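Local coordinates for protein inositol-3-phosphate synthase (Caenorhabditis elegans, PDB 1VKO) that belongs to the myo-inositol-1-phosphate synthase family and binds nicotinamide-adenine-dinucleotide with the help of a Rossmann-type nucleotide-binding domain, at residues D324-Q329 and M499-T504; V120-T125 and L149-L154. All coordinates share one frame; numbering follows the deposited sequence.

Contact 1: D324-Q329 and M499-T504; sequences DFKSGQ and MRQFST. With POP (pyrophosphate 2-), chain H; NAD (nicotinamide-adenine-dinucleotide), chain G.
Gln501, on helix 498-513, and Lys326, in the loop ahead of helix 329-342, reach for each other across a CA–CA separation of 12.1 Å. At the start of the helical segment, Met499 packs on Ser342 of the second subunit, and Arg500 forms a salt bridge with Asp338. Gln501 follows with a chain extended beyond CG, and its OE1 takes the bond from Lys326 NZ at 2.7 Å. The ammonium nitrogen lies in the carbonyl plane, on a lone pair, with a C=O...donor angle of 126°. Bends at chi2 and chi3 (-148° and -88°) carry the lysine chain to this spot. Gln501 NE2 in turn bonds Ser495 O, so the amide is held at both of its polar atoms; Lys326 NZ also bonds Ser334 OG. Beyond it, the turn of helix continues with Ser503 N bonded to Met499 O at 3.1 Å and Thr504 N to Arg500 O at 3.2 Å.

On the far side of Lys326 the loop faces the ligands. Gln329 N bonds pyrophosphate O2 at 2.8 Å, just after Gly328 at the N-cap position. Ser327 OG accepts NAD N7N at 2.8 Å, which helps fix the rotation of the carboxamide, and Phe325 CB lies 3.3 Å from NAD C5N. The lysine's backbone therefore borders the pyrophosphate pocket while its ammonium group ends at Gln501 and Ser334. Through the buried Lys326–Gln501 bond, helix 498-513 probably serves as a second shell, helping to steady a loop that touches both ligands.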
loop_
_atom_site.group_PDB
_atom_site.type_symbol
_atom_site.label_atom_id
_atom_site.label_comp_id
_atom_site.label_asym_id
_atom_site.label_seq_id
_atom_site.Cartn_x
_atom_site.Cartn_y
_atom_site.Cartn_z
ATOM N N ASP A 324 6.744 -24.033 14.162
ATOM C CA ASP A 324 5.820 -23.175 13.399
ATOM C C ASP A 324 6.433 -22.697 12.082
ATOM O O ASP A 324 7.403 -21.907 12.091
ATOM C CB ASP A 324 5.340 -22.006 14.271
ATOM C CG ASP A 324 4.042 -21.368 13.778
ATOM O OD1 ASP A 324 3.275 -22.003 13.016
ATOM O OD2 ASP A 324 3.693 -20.227 14.152
ATOM N N PHE A 325 5.855 -23.168 10.962
ATOM C CA PHE A 325 6.344 -22.833 9.639
ATOM C C PHE A 325 6.547 -21.376 9.530
ATOM O O PHE A 325 5.705 -20.560 9.961
ATOM C CB PHE A 325 5.368 -23.230 8.520
ATOM C CG PHE A 325 4.989 -24.694 8.497
ATOM C CD1 PHE A 325 5.961 -25.688 8.471
ATOM C CD2 PHE A 325 3.655 -25.078 8.460
ATOM C CE1 PHE A 325 5.583 -27.056 8.427
ATOM C CE2 PHE A 325 3.292 -26.449 8.418
ATOM C CZ PHE A 325 4.266 -27.397 8.408
ATOM N N LYS A 326 7.678 -21.031 8.945
ATOM C CA LYS A 326 7.954 -19.660 8.643
ATOM C C LYS A 326 7.774 -19.455 7.162
ATOM O O LYS A 326 8.730 -19.561 6.374
ATOM C CB LYS A 326 9.354 -19.331 9.085
ATOM C CG LYS A 326 9.658 -17.919 8.948
ATOM C CD LYS A 326 11.124 -17.801 8.639
ATOM C CE LYS A 326 11.941 -17.746 9.883
ATOM N NZ LYS A 326 13.353 -17.431 9.553
ATOM N N SER A 327 6.533 -19.178 6.781
ATOM C CA SER A 327 6.146 -19.242 5.378
ATOM C C SER A 327 6.084 -17.873 4.642
ATOM O O SER A 327 6.515 -17.775 3.472
ATOM C CB SER A 327 4.821 -20.012 5.236
ATOM O OG SER A 327 3.773 -19.431 6.015
ATOM N N GLY A 328 5.557 -16.837 5.314
ATOM C CA GLY A 328 5.166 -15.619 4.620
ATOM C C GLY A 328 5.605 -14.323 5.266
ATOM O O GLY A 328 6.725 -13.861 5.045
ATOM N N GLN A 329 4.714 -13.728 6.058
ATOM C CA GLN A 329 4.941 -12.404 6.649
ATOM C C GLN A 329 6.153 -12.367 7.618
ATOM O O GLN A 329 6.886 -11.374 7.677
ATOM C CB GLN A 329 3.648 -11.942 7.335
ATOM C CG GLN A 329 3.765 -10.681 8.160
ATOM C CD GLN A 329 2.531 -10.468 9.009
ATOM O OE1 GLN A 329 2.339 -11.184 10.011
ATOM N NE2 GLN A 329 1.682 -9.487 8.627
ATOM N N MET A 499 18.458 -14.877 6.562
ATOM C CA MET A 499 19.636 -15.046 5.718
ATOM C C MET A 499 20.820 -15.601 6.531
ATOM O O MET A 499 21.652 -16.361 6.021
ATOM C CB MET A 499 19.959 -13.758 4.933
ATOM C CG MET A 499 18.905 -13.402 3.822
ATOM S SD MET A 499 18.577 -14.684 2.538
ATOM C CE MET A 499 20.231 -15.023 1.887
ATOM N N ARG A 500 20.844 -15.290 7.820
ATOM C CA ARG A 500 21.859 -15.819 8.703
ATOM C C ARG A 500 21.662 -17.342 8.915
ATOM O O ARG A 500 22.637 -18.113 9.030
ATOM C CB ARG A 500 21.833 -15.038 10.019
ATOM C CG ARG A 500 21.823 -13.498 9.844
ATOM C CD ARG A 500 23.156 -12.788 10.138
ATOM N NE ARG A 500 22.964 -11.378 10.507
ATOM C CZ ARG A 500 23.528 -10.325 9.892
ATOM N NH1 ARG A 500 24.355 -10.486 8.860
ATOM N NH2 ARG A 500 23.262 -9.092 10.320
ATOM N N GLN A 501 20.395 -17.759 8.931
ATOM C CA GLN A 501 20.017 -19.158 9.124
ATOM C C GLN A 501 20.323 -19.992 7.892
ATOM O O GLN A 501 20.501 -21.213 7.961
ATOM C CB GLN A 501 18.516 -19.264 9.441
ATOM C CG GLN A 501 18.067 -18.712 10.797
ATOM C CD GLN A 501 16.566 -18.482 10.823
ATOM O OE1 GLN A 501 15.974 -18.232 9.779
ATOM N NE2 GLN A 501 15.943 -18.604 11.999
ATOM N N PHE A 502 20.330 -19.321 6.754
ATOM C CA PHE A 502 20.602 -19.924 5.465
ATOM C C PHE A 502 22.107 -20.152 5.310
ATOM O O PHE A 502 22.533 -21.200 4.816
ATOM C CB PHE A 502 20.027 -19.013 4.378
ATOM C CG PHE A 502 20.381 -19.403 2.970
ATOM C CD1 PHE A 502 19.688 -20.414 2.311
ATOM C CD2 PHE A 502 21.370 -18.700 2.269
ATOM C CE1 PHE A 502 20.004 -20.764 0.986
ATOM C CE2 PHE A 502 21.688 -19.037 0.943
ATOM C CZ PHE A 502 20.993 -20.071 0.309
ATOM N N SER A 503 22.919 -19.192 5.751
ATOM C CA SER A 503 24.357 -19.389 5.663
ATOM C C SER A 503 24.862 -20.447 6.612
ATOM O O SER A 503 25.838 -21.130 6.298
ATOM C CB SER A 503 25.166 -18.085 5.706
ATOM O OG SER A 503 24.739 -17.199 6.720
ATOM N N THR A 504 24.165 -20.660 7.725
ATOM C CA THR A 504 24.471 -21.798 8.617
ATOM C C THR A 504 24.315 -23.105 7.835
ATOM O O THR A 504 25.219 -23.938 7.811
ATOM C CB THR A 504 23.536 -21.806 9.809
ATOM O OG1 THR A 504 23.701 -20.586 10.563
ATOM C CG2 THR A 504 23.916 -22.879 10.775
HETATM P P1 POP H . 3.827 -16.219 8.218
HETATM O O1 POP H . 5.231 -16.519 7.715
HETATM O O2 POP H . 2.975 -15.702 7.082
HETATM O O3 POP H . 3.899 -15.152 9.300
HETATM O O POP H . 3.150 -17.601 8.764
HETATM P P2 POP H . 1.652 -17.779 9.386
HETATM O O4 POP H . 0.758 -18.356 8.293
HETATM O O5 POP H . 1.740 -18.708 10.589
HETATM O O6 POP H . 0.964 -16.496 9.864
HETATM P PA NAD G . -6.045 -26.984 7.908
HETATM O O1A NAD G . -7.228 -26.803 8.732
HETATM O O2A NAD G . -6.445 -26.932 6.492
HETATM O O5B NAD G . -5.375 -28.356 8.339
HETATM C C5B NAD G . -5.624 -28.897 9.601
HETATM C C4B NAD G . -6.041 -30.343 9.402
HETATM O O4B NAD G . -5.666 -31.073 10.548
HETATM C C3B NAD G . -7.528 -30.497 9.259
HETATM O O3B NAD G . -7.680 -31.557 8.329
HETATM C C2B NAD G . -8.019 -31.026 10.576
HETATM O O2B NAD G . -8.954 -32.046 10.232
HETATM C C1B NAD G . -6.770 -31.703 11.131
HETATM N N9A NAD G . -6.618 -31.891 12.596
HETATM C C8A NAD G . -6.976 -31.081 13.630
HETATM N N7A NAD G . -6.649 -31.699 14.787
HETATM C C5A NAD G . -6.087 -32.897 14.540
HETATM C C6A NAD G . -5.609 -33.943 15.349
HETATM N N6A NAD G . -5.677 -33.933 16.691
HETATM N N1A NAD G . -5.114 -35.069 14.744
HETATM C C2A NAD G . -5.114 -35.188 13.385
HETATM N N3A NAD G . -5.620 -34.184 12.624
HETATM C C4A NAD G . -6.094 -33.042 13.167
HETATM O O3 NAD G . -4.893 -25.895 8.247
HETATM P PN NAD G . -3.579 -25.818 7.351
HETATM O O1N NAD G . -3.392 -27.157 6.733
HETATM O O2N NAD G . -3.707 -24.642 6.486
HETATM O O5D NAD G . -2.340 -25.691 8.390
HETATM C C5D NAD G . -2.241 -26.547 9.514
HETATM C C4D NAD G . -1.363 -25.996 10.654
HETATM O O4D NAD G . -0.149 -25.501 10.145
HETATM C C3D NAD G . -2.004 -24.849 11.443
HETATM O O3D NAD G . -1.715 -25.025 12.802
HETATM C C2D NAD G . -1.198 -23.646 11.026
HETATM O O2D NAD G . -1.062 -22.633 12.010
HETATM C C1D NAD G . 0.146 -24.273 10.773
HETATM N N1N NAD G . 0.887 -23.301 9.976
HETATM C C2N NAD G . 0.439 -22.954 8.740
HETATM C C3N NAD G . 1.140 -22.013 8.021
HETATM C C7N NAD G . 0.845 -21.956 6.570
HETATM O O7N NAD G . -0.205 -22.800 6.133
HETATM N N7N NAD G . 1.566 -21.163 5.767
HETATM C C4N NAD G . 2.312 -21.426 8.536
HETATM C C5N NAD G . 2.738 -21.779 9.797
HETATM C C6N NAD G . 2.004 -22.726 10.529
#

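Contact 2: V120-T125 and L149-L154; sequences VTQTAT and LSPNDL
Gln122 lays the end of its side chain against the ring of Pro151, the two coming from opposite directions, and this meeting supplies most of the contact. The first segment enters it through a short helix, 120-123. Asp450 holds its beginning with both carboxylate oxygens, one hydrogen-bonded to Val120 N and the other to Thr121 OG1. At Gln122 the backbone passes nearest the other segment, its CA 7.3 Å from that of Ser150. The glutamine keeps CG beside its own backbone N (chi1 -63°), and the chain bends at chi2 (-47°), which sets the amide carbon against the proline ring. Gln122 CD stands 3.4 Å from Pro151 CD, and Gln122 CG packs 3.9 Å from Pro151 CG. The amide end also lies beside the carbonyl of Leu149 and the CA of Ser150. Ile453, on helix 440-458, and Tyr116 both touch Gln122 and Pro151. Past Gln122, Ala124 N bonds Val120 O at 2.8 Å. Thr123 and Thr125 then turn to the second subunit, where Thr125 OG1 hydrogen-bonds Ser387 O.

The proline sits in a loop that is firmly pinned by its own polar groups. Ser150 OG accepts Asn152 N at 2.9 Å, the bond that defines an ST turn. Asp153 OD2 accepts a hydrogen bond from Ser150 N at 3.0 Å, on the anti side of the carboxylate and 20° out of its plane. Backbone bonding adds Asp153 N to Ser150 O at 2.8 Å. These last two bonds hold the same turn, which overlaps the 3-10 segment 151-153 and delivers the chain to strand 154-159, within this chain an outermost strand of the parallel sheet of the Rossmann-type domain.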
loop_
_atom_site.group_PDB
_atom_site.type_symbol
_atom_site.label_atom_id
_atom_site.label_comp_id
_atom_site.label_asym_id
_atom_site.label_seq_id
_atom_site.Cartn_x
_atom_site.Cartn_y
_atom_site.Cartn_z
ATOM N N VAL A 120 13.809 -24.476 -0.374
ATOM C CA VAL A 120 15.249 -24.182 -0.324
ATOM C C VAL A 120 16.065 -25.355 -0.889
ATOM O O VAL A 120 16.950 -25.153 -1.739
ATOM C CB VAL A 120 15.766 -23.817 1.084
ATOM C CG1 VAL A 120 17.278 -23.607 1.086
ATOM C CG2 VAL A 120 15.118 -22.543 1.592
ATOM N N THR A 121 15.756 -26.581 -0.470
ATOM C CA THR A 121 16.612 -27.712 -0.833
ATOM C C THR A 121 16.547 -28.014 -2.317
ATOM O O THR A 121 17.538 -28.411 -2.876
ATOM C CB THR A 121 16.296 -28.965 -0.008
ATOM O OG1 THR A 121 14.922 -29.359 -0.179
ATOM C CG2 THR A 121 16.434 -28.677 1.494
ATOM N N GLN A 122 15.392 -27.791 -2.950
ATOM C CA GLN A 122 15.200 -28.183 -4.329
ATOM C C GLN A 122 15.594 -27.079 -5.284
ATOM O O GLN A 122 15.873 -27.378 -6.430
ATOM C CB GLN A 122 13.757 -28.622 -4.646
ATOM C CG GLN A 122 13.251 -29.852 -3.909
ATOM C CD GLN A 122 14.244 -31.035 -3.914
ATOM O OE1 GLN A 122 14.735 -31.444 -2.857
ATOM N NE2 GLN A 122 14.526 -31.575 -5.093
ATOM N N THR A 123 15.620 -25.816 -4.823
ATOM C CA THR A 123 15.857 -24.671 -5.725
ATOM C C THR A 123 16.826 -23.557 -5.286
ATOM O O THR A 123 17.203 -22.726 -6.121
ATOM C CB THR A 123 14.502 -24.049 -6.289
ATOM O OG1 THR A 123 13.929 -23.143 -5.349
ATOM C CG2 THR A 123 13.424 -25.093 -6.427
ATOM N N ALA A 124 17.249 -23.510 -4.024
ATOM C CA ALA A 124 18.338 -22.578 -3.677
ATOM C C ALA A 124 19.635 -22.957 -4.396
ATOM O O ALA A 124 19.904 -24.145 -4.645
ATOM C CB ALA A 124 18.562 -22.509 -2.162
ATOM N N THR A 125 20.411 -21.953 -4.793
ATOM C CA THR A 125 21.781 -22.232 -5.220
ATOM C C THR A 125 22.752 -21.617 -4.217
ATOM O O THR A 125 22.386 -20.746 -3.408
ATOM C CB THR A 125 22.089 -21.730 -6.618
ATOM O OG1 THR A 125 21.839 -20.328 -6.661
ATOM C CG2 THR A 125 21.159 -22.377 -7.702
ATOM N N LEU A 149 17.327 -36.256 -0.491
ATOM C CA LEU A 149 16.102 -36.704 -1.152
ATOM C C LEU A 149 15.513 -35.669 -2.117
ATOM O O LEU A 149 15.762 -34.469 -1.996
ATOM C CB LEU A 149 15.045 -37.039 -0.106
ATOM C CG LEU A 149 15.352 -38.119 0.915
ATOM C CD1 LEU A 149 14.470 -37.884 2.122
ATOM C CD2 LEU A 149 15.119 -39.506 0.281
ATOM N N SER A 150 14.756 -36.156 -3.096
ATOM C CA SER A 150 13.814 -35.322 -3.821
ATOM C C SER A 150 12.478 -35.612 -3.212
ATOM O O SER A 150 12.250 -36.741 -2.772
ATOM C CB SER A 150 13.749 -35.744 -5.287
ATOM O OG SER A 150 12.477 -35.434 -5.852
ATOM N N PRO A 151 11.560 -34.657 -3.206
ATOM C CA PRO A 151 10.246 -34.923 -2.614
ATOM C C PRO A 151 9.529 -36.037 -3.362
ATOM O O PRO A 151 8.562 -36.575 -2.849
ATOM C CB PRO A 151 9.507 -33.594 -2.775
ATOM C CG PRO A 151 10.622 -32.558 -2.838
ATOM C CD PRO A 151 11.665 -33.271 -3.713
ATOM N N ASN A 152 9.999 -36.371 -4.563
ATOM C CA ASN A 152 9.428 -37.477 -5.300
ATOM C C ASN A 152 9.724 -38.812 -4.616
ATOM O O ASN A 152 9.010 -39.770 -4.838
ATOM C CB ASN A 152 9.910 -37.483 -6.764
ATOM C CG ASN A 152 9.540 -36.200 -7.507
ATOM O OD1 ASN A 152 8.552 -35.515 -7.183
ATOM N ND2 ASN A 152 10.336 -35.864 -8.503
ATOM N N ASP A 153 10.748 -38.845 -3.755
ATOM C CA ASP A 153 11.231 -40.081 -3.133
ATOM C C ASP A 153 10.584 -40.300 -1.783
ATOM O O ASP A 153 10.922 -41.281 -1.078
ATOM C CB ASP A 153 12.738 -40.006 -2.878
ATOM C CG ASP A 153 13.542 -39.838 -4.129
ATOM O OD1 ASP A 153 13.339 -40.652 -5.067
ATOM O OD2 ASP A 153 14.407 -38.934 -4.252
ATOM N N LEU A 154 9.712 -39.369 -1.381
ATOM C CA LEU A 154 9.062 -39.449 -0.064
ATOM C C LEU A 154 7.780 -40.238 -0.181
ATOM O O LEU A 154 6.954 -39.952 -1.046
ATOM C CB LEU A 154 8.750 -38.060 0.506
ATOM C CG LEU A 154 9.816 -36.992 0.839
ATOM C CD1 LEU A 154 9.132 -35.643 1.207
ATOM C CD2 LEU A 154 10.797 -37.417 1.965
#

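Both contacts are buried, but the centre of contact 1 lies about 8 Å from the centre of the chain and that of contact 2 about 14 Å, the two centres being about 16 Å apart. Contact 1 joins a ligand-binding loop to a helix by one charged-to-amide hydrogen bond, whereas contact 2 rests an amide on a proline beside the parallel sheet, with its clear hydrogen bonds inside each segment. Phe502 links them: its CE1 packs 3.9 Å from Ala124 CB, and it also touches Val120. Helix 440-458 is a shared neighbour, meeting Phe325 and Ser327 of contact 1 and Gln122 and Pro151 of contact 2. Segments 499-504 and 120-125 both border the second subunit.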